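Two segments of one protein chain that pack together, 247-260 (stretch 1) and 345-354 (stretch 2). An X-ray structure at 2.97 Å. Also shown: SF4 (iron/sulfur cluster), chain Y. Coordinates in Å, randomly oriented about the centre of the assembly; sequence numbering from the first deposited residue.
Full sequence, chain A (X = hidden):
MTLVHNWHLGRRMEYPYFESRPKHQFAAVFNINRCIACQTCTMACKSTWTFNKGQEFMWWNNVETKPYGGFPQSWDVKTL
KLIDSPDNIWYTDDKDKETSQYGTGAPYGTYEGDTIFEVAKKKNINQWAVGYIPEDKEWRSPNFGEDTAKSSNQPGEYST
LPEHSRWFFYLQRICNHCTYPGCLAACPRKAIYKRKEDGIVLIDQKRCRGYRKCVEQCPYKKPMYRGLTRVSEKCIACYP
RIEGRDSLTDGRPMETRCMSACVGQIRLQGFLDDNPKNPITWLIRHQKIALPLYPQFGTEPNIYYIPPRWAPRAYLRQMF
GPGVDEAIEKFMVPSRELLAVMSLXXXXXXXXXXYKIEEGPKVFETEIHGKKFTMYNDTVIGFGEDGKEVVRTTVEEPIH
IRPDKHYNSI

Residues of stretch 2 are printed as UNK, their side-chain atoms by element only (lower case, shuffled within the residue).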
# COMPACT_ATOMS: atom_id res chain seq x y z
N SER A 247 -25.07 3.63 -13.81
CA SER A 247 -26.23 4.32 -13.25
C SER A 247 -25.88 5.22 -12.06
O SER A 247 -26.77 5.91 -11.56
CB SER A 247 -27.30 3.29 -12.84
OG SER A 247 -26.92 2.59 -11.67
N LEU A 248 -24.62 5.20 -11.60
CA LEU A 248 -24.22 6.05 -10.48
C LEU A 248 -24.19 7.52 -10.88
O LEU A 248 -24.51 8.39 -10.06
CB LEU A 248 -22.86 5.61 -9.95
CG LEU A 248 -22.87 4.77 -8.67
CD1 LEU A 248 -23.67 3.49 -8.87
CD2 LEU A 248 -21.45 4.46 -8.24
N THR A 249 -23.83 7.81 -12.12
CA THR A 249 -23.83 9.17 -12.61
C THR A 249 -25.13 9.48 -13.33
O THR A 249 -25.27 10.57 -13.91
CB THR A 249 -22.63 9.42 -13.53
OG1 THR A 249 -22.52 8.36 -14.49
CG2 THR A 249 -21.35 9.50 -12.72
N ASP A 250 -26.09 8.55 -13.29
CA ASP A 250 -27.45 8.79 -13.79
C ASP A 250 -27.42 9.21 -15.26
O ASP A 250 -27.97 10.25 -15.65
CB ASP A 250 -28.13 9.82 -12.86
CG ASP A 250 -29.51 10.28 -13.34
OD1 ASP A 250 -30.51 9.61 -13.00
OD2 ASP A 250 -29.60 11.39 -13.91
N GLY A 251 -26.73 8.42 -16.08
CA GLY A 251 -26.65 8.69 -17.51
C GLY A 251 -25.66 9.74 -17.92
O GLY A 251 -25.47 9.96 -19.13
N ARG A 252 -25.05 10.45 -16.97
CA ARG A 252 -24.06 11.46 -17.27
C ARG A 252 -22.69 10.82 -17.49
O ARG A 252 -22.40 9.75 -16.93
CB ARG A 252 -23.95 12.47 -16.13
CG ARG A 252 -25.13 13.40 -16.01
CD ARG A 252 -24.98 14.32 -14.81
NE ARG A 252 -26.10 15.25 -14.73
CZ ARG A 252 -26.12 16.44 -15.31
NH1 ARG A 252 -27.19 17.22 -15.19
NH2 ARG A 252 -25.07 16.87 -16.00
N PRO A 253 -21.85 11.43 -18.32
CA PRO A 253 -20.48 10.91 -18.49
C PRO A 253 -19.74 10.91 -17.16
O PRO A 253 -19.71 11.91 -16.44
CB PRO A 253 -19.86 11.89 -19.49
CG PRO A 253 -21.02 12.43 -20.25
CD PRO A 253 -22.14 12.52 -19.26
N MET A 254 -19.13 9.77 -16.84
CA MET A 254 -18.44 9.55 -15.58
C MET A 254 -16.95 9.45 -15.84
O MET A 254 -16.52 8.91 -16.87
CB MET A 254 -18.94 8.26 -14.92
CG MET A 254 -18.33 7.92 -13.58
SD MET A 254 -19.16 6.48 -12.87
CE MET A 254 -18.45 6.44 -11.22
N GLU A 255 -16.14 9.98 -14.92
CA GLU A 255 -14.70 9.90 -15.10
C GLU A 255 -14.29 8.43 -15.09
O GLU A 255 -14.95 7.58 -14.49
CB GLU A 255 -13.96 10.67 -14.00
CG GLU A 255 -14.31 12.15 -13.92
CD GLU A 255 -13.31 12.94 -13.10
OE1 GLU A 255 -12.28 12.36 -12.68
OE2 GLU A 255 -13.54 14.15 -12.88
N THR A 256 -13.19 8.14 -15.78
CA THR A 256 -12.78 6.75 -15.88
C THR A 256 -12.42 6.20 -14.51
O THR A 256 -12.16 6.93 -13.55
CB THR A 256 -11.63 6.57 -16.88
OG1 THR A 256 -11.38 5.17 -17.06
CG2 THR A 256 -10.39 7.18 -16.38
N ARG A 257 -12.42 4.88 -14.45
CA ARG A 257 -12.31 4.17 -13.18
C ARG A 257 -10.99 4.47 -12.46
O ARG A 257 -10.96 4.55 -11.23
CB ARG A 257 -12.47 2.68 -13.43
CG ARG A 257 -12.55 1.94 -12.17
CD ARG A 257 -13.51 0.81 -12.17
NE ARG A 257 -13.17 -0.00 -11.02
CZ ARG A 257 -13.39 0.39 -9.76
NH1 ARG A 257 -13.02 -0.39 -8.76
NH2 ARG A 257 -14.01 1.54 -9.50
N CYS A 258 -9.89 4.61 -13.21
CA CYS A 258 -8.62 4.93 -12.56
C CYS A 258 -8.58 6.37 -12.07
O CYS A 258 -7.92 6.66 -11.06
CB CYS A 258 -7.46 4.65 -13.52
SG CYS A 258 -7.42 5.70 -14.98
N MET A 259 -9.26 7.29 -12.76
CA MET A 259 -9.27 8.68 -12.31
C MET A 259 -10.10 8.84 -11.04
O MET A 259 -9.69 9.56 -10.12
CB MET A 259 -9.79 9.61 -13.40
CG MET A 259 -9.01 9.57 -14.71
SD MET A 259 -7.30 10.08 -14.70
CE MET A 259 -6.83 9.61 -16.36
N SER A 260 -11.26 8.19 -10.98
CA SER A 260 -12.13 8.33 -9.82
C SER A 260 -11.49 7.77 -8.56
O SER A 260 -11.85 8.20 -7.45
CB SER A 260 -13.47 7.63 -10.09
OG SER A 260 -14.29 7.65 -8.94
N UNK A 345 -10.41 19.08 -7.87
CA UNK A 345 -9.96 17.74 -8.21
C UNK A 345 -10.57 16.70 -7.27
O UNK A 345 -10.53 16.86 -6.05
c UNK A 345 -8.41 19.18 -10.15
c UNK A 345 -7.73 18.34 -9.29
c UNK A 345 -7.75 19.81 -11.19
c UNK A 345 -6.40 19.60 -11.38
c UNK A 345 -5.71 18.77 -10.53
c UNK A 345 -8.43 17.65 -8.15
c UNK A 345 -6.37 18.14 -9.49
N UNK A 346 -11.13 15.64 -7.85
CA UNK A 346 -11.62 14.48 -7.11
C UNK A 346 -12.65 14.88 -6.04
O UNK A 346 -12.64 14.36 -4.93
n UNK A 346 -12.97 11.97 -10.09
n UNK A 346 -10.75 12.40 -10.44
c UNK A 346 -9.59 12.98 -7.49
c UNK A 346 -10.12 11.58 -7.81
n UNK A 346 -11.45 11.60 -8.40
c UNK A 346 -10.47 13.70 -6.48
c UNK A 346 -11.72 11.99 -9.64
N UNK A 347 -13.53 15.81 -6.39
CA UNK A 347 -14.66 16.13 -5.54
C UNK A 347 -15.92 15.38 -5.93
O UNK A 347 -16.80 15.19 -5.08
s UNK A 347 -13.41 18.02 -3.29
c UNK A 347 -11.76 18.68 -3.11
c UNK A 347 -14.93 17.64 -5.56
c UNK A 347 -13.79 18.47 -4.99
N UNK A 348 -16.02 14.94 -7.18
CA UNK A 348 -17.12 14.12 -7.66
C UNK A 348 -16.58 13.12 -8.67
O UNK A 348 -15.47 13.27 -9.18
o UNK A 348 -19.33 14.13 -8.66
c UNK A 348 -18.23 14.97 -8.29
c UNK A 348 -17.71 15.69 -9.53
N UNK A 349 -17.39 12.11 -8.96
CA UNK A 349 -17.05 11.15 -10.00
C UNK A 349 -17.62 11.52 -11.36
O UNK A 349 -17.23 10.93 -12.37
n UNK A 349 -20.08 8.25 -7.37
o UNK A 349 -18.09 7.52 -8.11
c UNK A 349 -17.50 9.74 -9.61
c UNK A 349 -18.96 8.39 -8.08
c UNK A 349 -18.82 9.67 -8.88
N UNK A 350 -18.54 12.48 -11.41
CA UNK A 350 -19.13 12.90 -12.68
C UNK A 350 -18.19 13.89 -13.36
O UNK A 350 -17.60 14.76 -12.72
c UNK A 350 -20.49 13.55 -12.44
c UNK A 350 -21.15 13.93 -13.77
o UNK A 350 -21.35 12.64 -11.74
N UNK A 351 -18.05 13.75 -14.68
CA UNK A 351 -17.18 14.64 -15.43
C UNK A 351 -17.77 16.04 -15.45
O UNK A 351 -18.97 16.23 -15.68
c UNK A 351 -16.25 12.76 -16.83
c UNK A 351 -16.19 12.07 -18.18
c UNK A 351 -16.96 14.11 -16.86
c UNK A 351 -16.15 15.10 -17.68
N UNK A 352 -16.92 17.03 -15.19
CA UNK A 352 -17.31 18.44 -15.17
C UNK A 352 -16.77 19.10 -16.43
O UNK A 352 -15.56 19.04 -16.70
c UNK A 352 -16.79 19.15 -13.91
c UNK A 352 -17.51 18.64 -12.67
c UNK A 352 -16.96 20.64 -14.06
N UNK A 353 -17.66 19.73 -17.19
CA UNK A 353 -17.28 20.36 -18.45
C UNK A 353 -16.99 21.85 -18.33
O UNK A 353 -16.25 22.39 -19.15
c UNK A 353 -18.08 16.89 -21.41
c UNK A 353 -19.30 17.83 -19.13
o UNK A 353 -18.97 14.73 -21.00
c UNK A 353 -17.94 18.21 -21.04
c UNK A 353 -19.45 16.51 -19.49
c UNK A 353 -18.83 16.04 -20.63
c UNK A 353 -18.55 18.70 -19.90
c UNK A 353 -18.38 20.15 -19.49
N UNK A 354 -17.56 22.52 -17.33
CA UNK A 354 -17.30 23.94 -17.12
C UNK A 354 -17.22 24.23 -15.63
O UNK A 354 -17.88 23.57 -14.82
c UNK A 354 -18.80 26.72 -19.31
o UNK A 354 -19.51 25.92 -19.97
c UNK A 354 -18.04 26.20 -18.11
c UNK A 354 -18.41 24.78 -17.77
o UNK A 354 -18.70 27.93 -19.61
FE1 SF4 Y . -7.94 1.10 -16.65
FE2 SF4 Y . -7.37 2.77 -18.75
FE3 SF4 Y . -7.56 3.78 -16.21
FE4 SF4 Y . -9.81 2.91 -17.51
S1 SF4 Y . -8.48 4.66 -18.11
S2 SF4 Y . -9.22 2.47 -15.35
S3 SF4 Y . -8.97 1.14 -18.68
S4 SF4 Y . -6.02 2.29 -16.98

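Position 345 carries seven side-chain carbons, one leading to a six-membered ring without a heteroatom. Its side chain does not touch stretch 1. This is Phe345.

Position 346 has three carbons, a nitrogen, then a carbon bearing two more nitrogens. That planar end reaches the carboxylate of Glu255 and lies with one face beneath Ser260 CA and Met259 O. A guanidinium makes it Arg346. Its NH1 and NH2 each stand 2.7 Å from Glu255 OE1, which sits at the guanidinium edge, near its plane; the NH2 hydrogen bond has an angle of 138°, and the NH1 bond is weak. The pair is a salt bridge. Met259 O is 3.0 Å from Arg346 NH2, but the angle is too poor for a hydrogen bond, as expected for an oxygen over the face.

Position 347 has two carbons, a sulfur and a terminal carbon, unbranched, and is out of reach of stretch 1: Met347.

Position 348 bears one carbon carrying an oxygen and a carbon. CA-to-CB points away from stretch 1. It is Thr348.

Position 349 has three carbons, the third carrying one oxygen and one nitrogen, an amide on a two-methylene stem lying among Leu248, Met254 and Ser260. This is Gln349, with the largest covered area of its stretch.

Position 350 repeats the pattern of one carbon with an oxygen and a carbon, lying against Thr249, Arg252 and Pro253: Thr350. Its OG1 is 3.3 Å from Thr249 CG2, and its CG2 is 3.9 Å from Arg252 CB. Its backbone N gives a weak 3.3 Å bond to Thr348 OG1.

Position 351 has four carbons forked at the first, one arm two carbons long, touching Pro253 and Glu255. This is Ile351, with CD1 3.9 Å from Pro253 CB and CG1 3.6 Å from Glu255 CG.

Position 352 has three carbons, one carrying the other two, and makes no contact: Val352.

Position 353 has one carbon, then a six-carbon ring bearing an oxygen, with Pro253 CG at the ring edge, near its plane. It is Tyr353, whose OH is 3.2 Å from Pro253 CG.

Position 354 has three carbons, the third carrying two oxygens, and is out of reach: Glu354.

The contact is centred on a single beta bridge, Met254 with Thr350, their CA atoms 4.5 Å apart. Two nearly straight hydrogen bonds flank it: Ile351 N to Pro253 O (3.0 Å, 167°) and Glu255 N to Gln349 O (2.9 Å, 168°). Side-chain packing against Pro253 and the Arg346–Glu255 salt bridge extend this backbone join.

Stretch 2, residues 345-354: FRMTQTIVYE
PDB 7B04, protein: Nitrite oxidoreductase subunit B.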